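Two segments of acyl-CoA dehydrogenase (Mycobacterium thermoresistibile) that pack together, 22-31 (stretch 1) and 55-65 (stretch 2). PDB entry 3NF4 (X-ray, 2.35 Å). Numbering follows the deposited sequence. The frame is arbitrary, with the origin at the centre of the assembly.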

ATOM      1  N   GLU A  22      28.738 -18.274  19.124  1.00 70.82           N
ATOM      2  CA  GLU A  22      28.963 -18.055  20.555  1.00 70.72           C
ATOM      3  C   GLU A  22      28.935 -16.561  20.930  1.00 69.13           C
ATOM      4  O   GLU A  22      28.529 -16.203  22.037  1.00 69.23           O
ATOM      5  CB  GLU A  22      30.283 -18.714  21.015  1.00 72.70           C
ATOM      6  N   LEU A  23      29.367 -15.700  20.011  1.00 67.63           N
ATOM      7  CA  LEU A  23      29.337 -14.249  20.238  1.00 66.61           C
ATOM      8  C   LEU A  23      27.887 -13.748  20.285  1.00 64.80           C
ATOM      9  O   LEU A  23      27.540 -12.868  21.071  1.00 63.53           O
ATOM     10  CB  LEU A  23      30.145 -13.502  19.164  1.00 66.34           C
ATOM     11  CG  LEU A  23      30.063 -11.965  19.145  1.00 65.68           C
ATOM     12  CD1 LEU A  23      30.705 -11.364  20.423  1.00 66.87           C
ATOM     13  CD2 LEU A  23      30.675 -11.374  17.899  1.00 63.58           C
ATOM     14  N   ILE A  24      27.041 -14.336  19.445  1.00 64.41           N
ATOM     15  CA  ILE A  24      25.618 -14.041  19.496  1.00 63.49           C
ATOM     16  C   ILE A  24      25.072 -14.492  20.847  1.00 65.28           C
ATOM     17  O   ILE A  24      24.325 -13.757  21.510  1.00 64.46           O
ATOM     18  CB  ILE A  24      24.868 -14.673  18.322  1.00 62.04           C
ATOM     19  CG1 ILE A  24      25.282 -13.991  16.998  1.00 60.94           C
ATOM     20  CG2 ILE A  24      23.349 -14.654  18.551  1.00 60.60           C
ATOM     21  CD1 ILE A  24      24.794 -12.533  16.818  1.00 58.32           C
ATOM     22  N   GLU A  25      25.501 -15.684  21.269  1.00 67.67           N
ATOM     23  CA  GLU A  25      25.079 -16.256  22.532  1.00 69.39           C
ATOM     24  C   GLU A  25      25.499 -15.381  23.692  1.00 69.58           C
ATOM     25  O   GLU A  25      24.727 -15.181  24.629  1.00 70.02           O
ATOM     26  CB  GLU A  25      25.649 -17.664  22.691  1.00 71.76           C
ATOM     27  CG  GLU A  25      24.753 -18.597  23.498  1.00 76.43           C
ATOM     28  CD  GLU A  25      23.310 -18.642  22.973  1.00 80.73           C
ATOM     29  OE1 GLU A  25      23.092 -19.066  21.811  1.00 80.57           O
ATOM     30  OE2 GLU A  25      22.390 -18.252  23.734  1.00 83.18           O
ATOM     31  N   LEU A  26      26.715 -14.853  23.642  1.00 69.76           N
ATOM     32  CA  LEU A  26      27.154 -13.926  24.686  1.00 70.34           C
ATOM     33  C   LEU A  26      26.268 -12.650  24.752  1.00 68.57           C
ATOM     34  O   LEU A  26      25.926 -12.178  25.848  1.00 68.07           O
ATOM     35  CB  LEU A  26      28.640 -13.588  24.526  1.00 71.34           C
ATOM     36  CG  LEU A  26      29.278 -12.531  25.443  1.00 73.43           C
ATOM     37  CD1 LEU A  26      29.345 -13.007  26.897  1.00 77.04           C
ATOM     38  CD2 LEU A  26      30.677 -12.155  24.947  1.00 74.86           C
ATOM     39  N   THR A  27      25.887 -12.130  23.579  1.00 67.04           N
ATOM     40  CA  THR A  27      25.036 -10.928  23.466  1.00 65.62           C
ATOM     41  C   THR A  27      23.646 -11.113  24.066  1.00 64.84           C
ATOM     42  O   THR A  27      23.159 -10.226  24.751  1.00 64.04           O
ATOM     43  CB  THR A  27      24.894 -10.440  21.989  1.00 64.57           C
ATOM     44  OG1 THR A  27      26.196 -10.282  21.405  1.00 65.52           O
ATOM     45  CG2 THR A  27      24.138  -9.113  21.922  1.00 62.85           C
ATOM     46  N   ARG A  28      23.023 -12.264  23.820  1.00 65.19           N
ATOM     47  CA  ARG A  28      21.685 -12.552  24.349  1.00 65.70           C
ATOM     48  C   ARG A  28      21.693 -12.592  25.883  1.00 66.89           C
ATOM     49  O   ARG A  28      20.740 -12.120  26.539  1.00 66.25           O
ATOM     50  CB  ARG A  28      21.131 -13.860  23.764  1.00 65.87           C
ATOM     51  CG  ARG A  28      20.957 -13.816  22.235  1.00 66.64           C
ATOM     52  CD  ARG A  28      20.320 -15.080  21.627  1.00 70.42           C
ATOM     53  NE  ARG A  28      19.199 -15.630  22.410  1.00 75.49           N
ATOM     54  CZ  ARG A  28      17.930 -15.188  22.405  1.00 77.27           C
ATOM     55  NH1 ARG A  28      17.534 -14.136  21.669  1.00 75.13           N
ATOM     56  NH2 ARG A  28      17.034 -15.809  23.168  1.00 78.22           N
ATOM     57  N   GLU A  29      22.789 -13.119  26.437  1.00 68.00           N
ATOM     58  CA  GLU A  29      22.972 -13.232  27.883  1.00 69.71           C
ATOM     59  C   GLU A  29      23.115 -11.870  28.583  1.00 68.46           C
ATOM     60  O   GLU A  29      22.372 -11.567  29.515  1.00 68.09           O
ATOM     61  CB  GLU A  29      24.143 -14.212  28.213  1.00 72.18           C
ATOM     62  CG  GLU A  29      24.309 -14.561  29.693  1.00 76.81           C
ATOM     63  CD  GLU A  29      22.977 -14.870  30.409  1.00 82.40           C
ATOM     64  OE1 GLU A  29      22.124 -15.561  29.791  1.00 84.96           O
ATOM     65  OE2 GLU A  29      22.786 -14.422  31.577  1.00 83.45           O
ATOM     66  N   ILE A  30      24.058 -11.049  28.121  1.00 68.16           N
ATOM     67  CA  ILE A  30      24.237  -9.674  28.635  1.00 67.43           C
ATOM     68  C   ILE A  30      22.954  -8.812  28.489  1.00 65.81           C
ATOM     69  O   ILE A  30      22.552  -8.118  29.434  1.00 65.69           O
ATOM     70  CB  ILE A  30      25.433  -8.946  27.933  1.00 67.33           C
ATOM     71  CG1 ILE A  30      26.659  -9.860  27.779  1.00 69.87           C
ATOM     72  CG2 ILE A  30      25.795  -7.651  28.637  1.00 68.49           C
ATOM     73  CD1 ILE A  30      27.409 -10.207  29.091  1.00 74.78           C
ATOM     74  N   ALA A  31      22.313  -8.868  27.316  1.00 64.32           N
ATOM     75  CA  ALA A  31      21.103  -8.068  27.047  1.00 63.18           C
ATOM     76  C   ALA A  31      19.921  -8.451  27.945  1.00 63.96           C
ATOM     77  O   ALA A  31      19.179  -7.561  28.444  1.00 63.62           O
ATOM     78  CB  ALA A  31      20.706  -8.156  25.583  1.00 61.60           C
ATOM     79  N   GLN A  55      29.412  -1.781  31.202  1.00 72.64           N
ATOM     80  CA  GLN A  55      29.257  -3.244  31.153  1.00 73.25           C
ATOM     81  C   GLN A  55      29.303  -3.878  29.755  1.00 72.86           C
ATOM     82  O   GLN A  55      29.779  -5.014  29.617  1.00 73.84           O
ATOM     83  CB  GLN A  55      27.967  -3.682  31.860  1.00 73.05           C
ATOM     84  CG  GLN A  55      27.997  -3.558  33.391  1.00 76.05           C
ATOM     85  CD  GLN A  55      26.834  -4.267  34.060  1.00 77.53           C
ATOM     86  OE1 GLN A  55      26.802  -5.501  34.141  1.00 80.18           O
ATOM     87  NE2 GLN A  55      25.871  -3.492  34.542  1.00 75.08           N
ATOM     88  N   LEU A  56      28.774  -3.181  28.738  1.00 71.33           N
ATOM     89  CA  LEU A  56      28.803  -3.677  27.353  1.00 70.28           C
ATOM     90  C   LEU A  56      30.217  -3.561  26.775  1.00 71.17           C
ATOM     91  O   LEU A  56      30.701  -4.450  26.055  1.00 71.07           O
ATOM     92  CB  LEU A  56      27.817  -2.903  26.468  1.00 68.85           C
ATOM     93  CG  LEU A  56      26.300  -2.993  26.679  1.00 66.90           C
ATOM     94  CD1 LEU A  56      25.608  -1.913  25.870  1.00 66.04           C
ATOM     95  CD2 LEU A  56      25.739  -4.362  26.323  1.00 65.68           C
ATOM     96  N   GLY A  57      30.872  -2.457  27.116  1.00 71.44           N
ATOM     97  CA  GLY A  57      32.230  -2.183  26.679  1.00 73.04           C
ATOM     98  C   GLY A  57      33.274  -3.173  27.180  1.00 74.72           C
ATOM     99  O   GLY A  57      34.217  -3.495  26.447  1.00 75.52           O
ATOM    100  N   ALA A  58      33.102  -3.664  28.409  1.00 75.14           N
ATOM    101  CA  ALA A  58      34.031  -4.655  28.988  1.00 77.28           C
ATOM    102  C   ALA A  58      33.867  -6.053  28.368  1.00 77.37           C
ATOM    103  O   ALA A  58      34.763  -6.903  28.472  1.00 78.71           O
ATOM    104  CB  ALA A  58      33.883  -4.715  30.519  1.00 78.09           C
ATOM    105  N   ALA A  59      32.717  -6.275  27.723  1.00 75.76           N
ATOM    106  CA  ALA A  59      32.426  -7.525  27.047  1.00 75.14           C
ATOM    107  C   ALA A  59      32.893  -7.502  25.592  1.00 74.84           C
ATOM    108  O   ALA A  59      32.846  -8.517  24.902  1.00 75.24           O
ATOM    109  CB  ALA A  59      30.947  -7.838  27.142  1.00 73.93           C
ATOM    110  N   GLY A  60      33.366  -6.348  25.135  1.00 74.75           N
ATOM    111  CA  GLY A  60      33.824  -6.188  23.752  1.00 74.18           C
ATOM    112  C   GLY A  60      32.783  -5.638  22.767  1.00 72.51           C
ATOM    113  O   GLY A  60      33.109  -5.396  21.602  1.00 71.90           O
ATOM    114  N   LEU A  61      31.556  -5.408  23.240  1.00 71.19           N
ATOM    115  CA  LEU A  61      30.411  -5.084  22.362  1.00 69.46           C
ATOM    116  C   LEU A  61      30.362  -3.663  21.752  1.00 68.83           C
ATOM    117  O   LEU A  61      29.558  -3.397  20.836  1.00 67.75           O
ATOM    118  CB  LEU A  61      29.085  -5.431  23.053  1.00 68.53           C
ATOM    119  CG  LEU A  61      28.953  -6.904  23.478  1.00 68.93           C
ATOM    120  CD1 LEU A  61      27.812  -7.117  24.462  1.00 68.31           C
ATOM    121  CD2 LEU A  61      28.808  -7.829  22.291  1.00 67.97           C
ATOM    122  N   LEU A  62      31.233  -2.775  22.217  1.00 69.08           N
ATOM    123  CA  LEU A  62      31.268  -1.410  21.699  1.00 68.72           C
ATOM    124  C   LEU A  62      32.365  -1.156  20.662  1.00 70.01           C
ATOM    125  O   LEU A  62      32.621  -0.010  20.299  1.00 71.13           O
ATOM    126  CB  LEU A  62      31.433  -0.411  22.837  1.00 68.42           C
ATOM    127  CG  LEU A  62      30.313  -0.178  23.843  1.00 67.04           C
ATOM    128  CD1 LEU A  62      30.782   0.832  24.907  1.00 65.20           C
ATOM    129  CD2 LEU A  62      29.058   0.332  23.168  1.00 66.61           C
ATOM    130  N   SER A  63      33.028  -2.199  20.185  1.00 70.85           N
ATOM    131  CA  SER A  63      34.107  -1.999  19.212  1.00 71.81           C
ATOM    132  C   SER A  63      34.301  -3.184  18.272  1.00 71.41           C
ATOM    133  O   SER A  63      35.379  -3.366  17.699  1.00 73.11           O
ATOM    134  CB  SER A  63      35.427  -1.647  19.921  1.00 73.74           C
ATOM    135  OG  SER A  63      35.511  -2.289  21.179  1.00 74.51           O
ATOM    136  N   LEU A  64      33.240  -3.962  18.096  1.00 69.29           N
ATOM    137  CA  LEU A  64      33.292  -5.174  17.308  1.00 68.30           C
ATOM    138  C   LEU A  64      33.896  -5.038  15.909  1.00 68.38           C
ATOM    139  O   LEU A  64      34.779  -5.822  15.560  1.00 68.80           O
ATOM    140  CB  LEU A  64      31.918  -5.836  17.256  1.00 66.78           C
ATOM    141  CG  LEU A  64      31.493  -6.499  18.566  1.00 66.95           C
ATOM    142  CD1 LEU A  64      30.115  -7.090  18.432  1.00 65.13           C
ATOM    143  CD2 LEU A  64      32.523  -7.585  19.041  1.00 68.92           C
ATOM    144  N   PRO A  65      33.433  -4.056  15.104  1.00 67.80           N
ATOM    145  CA  PRO A  65      33.836  -4.099  13.683  1.00 67.78           C
ATOM    146  C   PRO A  65      35.239  -3.594  13.358  1.00 69.23           C
ATOM    147  O   PRO A  65      35.743  -3.874  12.271  1.00 69.77           O
ATOM    148  CB  PRO A  65      32.784  -3.211  12.987  1.00 66.26           C
ATOM    149  CG  PRO A  65      32.334  -2.259  14.034  1.00 65.53           C
ATOM    150  CD  PRO A  65      32.475  -2.956  15.371  1.00 66.78           C
TER

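No hydrogen bond crosses between these two stretches; the contact is made almost wholly by aliphatic side chains. It buries 316 Å², both sides summed. Stretch 1 is helical throughout. Stretch 2 leaves a helix and turns.

Leu61 is the centre of the contact. It is buried, its CA-to-CB bond points toward the helix, and it touches three residues there. Leu61 CD2 lies 4.4 Å from Leu23 CD1 and 3.7 Å from Thr27 OG1. Leu61 CD1 lies 4.5 Å from Ile30 CG1. Leu23, Thr27 and Ile30 are spaced by four and three residues, so they follow one side of the helix. The branched end of Leu61 reaches all of them.

Thr27 is a polar residue in a buried place. Its hydroxyl is satisfied within its own helix: Thr27 OG1 donates to Leu23 O at 2.9 Å. It can therefore sit against a leucine methyl without needing a partner across the contact.

The ends of the contact are also apolar. The CA-to-CB bond of Ile30 points toward stretch 2, and Ile30 CG2 meets Leu56 CD2 at 4.0 Å. Leu23 leaves the backbone sideways, but its end comes nearer, and Leu23 CD2 lies 4.4 Å from Leu64 CD1. At the more exposed margin, Leu26 CD2 lies 4.2 Å from Ala59 O. This is packing against a carbonyl, not a hydrogen bond.

Leu61 follows directly on the turn that ends the helix. Gly60 has a positive phi of 95° and forms part of a Schellman motif. Leu61 N bonds to Leu56 O at 3.1 Å, and Gly60 N to Gly57 O at 3.3 Å. A CB on Gly60 would be jammed against the carbonyl O of Ala59, so glycine suits the position. A type I turn from Gly57 to Gly60 is followed by another from Gly60 to Ser63, whose Ser63 N to Gly60 O bond is weak at 3.5 Å.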